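PDB 6AZH: TetR family transcriptional regulator from Clostridium perfringens, which probably binds DNA as a dimeric helix-turn-helix regulator and may control genes of fatty acid metabolism. Local coordinates for residues Lys176-Asp179 with Glu180-Asn184. Residues are numbered along the deposited sequence; the frame is centred on the assembly and turned at random.
Sequences KVID and EITIN
V177 meets I181, and I178 meets T182, one turn apart on helix 174-187, the last helix of the chain; this is a local i to i+4 contact within a single helix. Backbone bonds run from the amides of E180, I181, T182 and I183 to the carbonyls of K176, V177, I178 and D179, respectively. The I181 N to V177 O bond is 2.9 Å long, whereas I183 N to D179 O is stretched to 3.3 Å.

The carbonyl of I178 carries a double load. Besides the amide T182 N at 3.0 Å, I178 O accepts the hydroxyl T182 OG1 at 2.7 Å, and the two donors come from opposite faces of the carbonyl plane, the hydroxyl 36° above it. With chi1 at -61°, OG1 sits beside its own backbone N and is turned back over the preceding turn, within range of that oxygen. The hydroxyl's donor capacity is thus spent inside the helix, while the T182 side chain also touches F87 of helix 79-96.

On the buried side, V177 and I181 lie alongside each other and point the same way, V177 CG1 meeting I181 CG1 at 3.9 Å. I178 and I181 both pack on F91 of helix 79-96, and I181 also reaches S153 of the second subunit. E180 bends at chi2; its CG passes 3.3 Å from K176 O, and its OE1 accepts a hydrogen bond from the D146 amide of the second subunit. N184 OD1 likewise bonds R143 of that subunit. One short helix thus faces both its own bundle and the partner chain, an arrangement typical of the C-terminal helical dimerisation domain of TetR-family regulators.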
# COMPACT_ATOMS: atom_id res chain seq x y z
N LYS A 176 6.93 -6.83 18.11
CA LYS A 176 7.62 -5.55 18.20
C LYS A 176 6.97 -4.51 17.29
O LYS A 176 6.89 -3.34 17.65
CB LYS A 176 9.10 -5.72 17.84
CG LYS A 176 9.92 -6.37 18.94
CD LYS A 176 11.38 -6.51 18.56
CE LYS A 176 12.20 -7.17 19.68
NZ LYS A 176 13.46 -7.77 19.16
N VAL A 177 6.49 -4.94 16.12
CA VAL A 177 5.86 -4.00 15.20
C VAL A 177 4.54 -3.50 15.77
O VAL A 177 4.24 -2.31 15.69
CB VAL A 177 5.67 -4.64 13.82
CG1 VAL A 177 4.79 -3.77 12.97
CG2 VAL A 177 7.02 -4.85 13.15
N ILE A 178 3.74 -4.40 16.35
CA ILE A 178 2.50 -3.98 17.00
C ILE A 178 2.79 -2.93 18.06
O ILE A 178 2.15 -1.88 18.10
CB ILE A 178 1.77 -5.19 17.60
CG1 ILE A 178 1.19 -6.07 16.50
CG2 ILE A 178 0.63 -4.75 18.50
CD1 ILE A 178 0.75 -7.45 17.00
N ASP A 179 3.77 -3.20 18.92
CA ASP A 179 4.05 -2.27 20.01
C ASP A 179 4.52 -0.92 19.48
O ASP A 179 4.08 0.13 19.98
CB ASP A 179 5.09 -2.86 20.96
CG ASP A 179 4.53 -3.99 21.81
OD1 ASP A 179 3.29 -4.16 21.85
OD2 ASP A 179 5.34 -4.71 22.44
N GLU A 180 5.39 -0.93 18.47
CA GLU A 180 5.94 0.33 17.96
C GLU A 180 4.87 1.13 17.24
O GLU A 180 4.76 2.35 17.43
CB GLU A 180 7.12 0.07 17.00
CG GLU A 180 8.40 -0.42 17.66
CD GLU A 180 9.54 0.59 17.59
OE1 GLU A 180 9.33 1.74 17.13
OE2 GLU A 180 10.67 0.23 18.00
N ILE A 181 4.08 0.47 16.38
CA ILE A 181 3.08 1.19 15.59
C ILE A 181 1.99 1.74 16.49
O ILE A 181 1.46 2.83 16.25
CB ILE A 181 2.51 0.28 14.49
CG1 ILE A 181 3.61 -0.09 13.49
CG2 ILE A 181 1.34 0.96 13.80
CD1 ILE A 181 3.82 0.90 12.40
N THR A 182 1.60 0.98 17.52
CA THR A 182 0.59 1.47 18.46
C THR A 182 1.04 2.78 19.09
O THR A 182 0.29 3.76 19.13
CB THR A 182 0.30 0.41 19.53
OG1 THR A 182 -0.20 -0.78 18.92
CG2 THR A 182 -0.73 0.94 20.54
N ILE A 183 2.29 2.84 19.55
CA ILE A 183 2.79 4.08 20.15
C ILE A 183 2.90 5.17 19.09
O ILE A 183 2.46 6.30 19.31
CB ILE A 183 4.12 3.83 20.87
CG1 ILE A 183 3.90 2.96 22.11
CG2 ILE A 183 4.74 5.15 21.29
CD1 ILE A 183 5.17 2.35 22.67
N ASN A 184 3.45 4.85 17.91
CA ASN A 184 3.58 5.87 16.88
C ASN A 184 2.23 6.49 16.54
O ASN A 184 2.11 7.71 16.43
CB ASN A 184 4.20 5.27 15.62
CG ASN A 184 5.66 4.88 15.81
OD1 ASN A 184 6.28 5.19 16.83
ND2 ASN A 184 6.21 4.18 14.82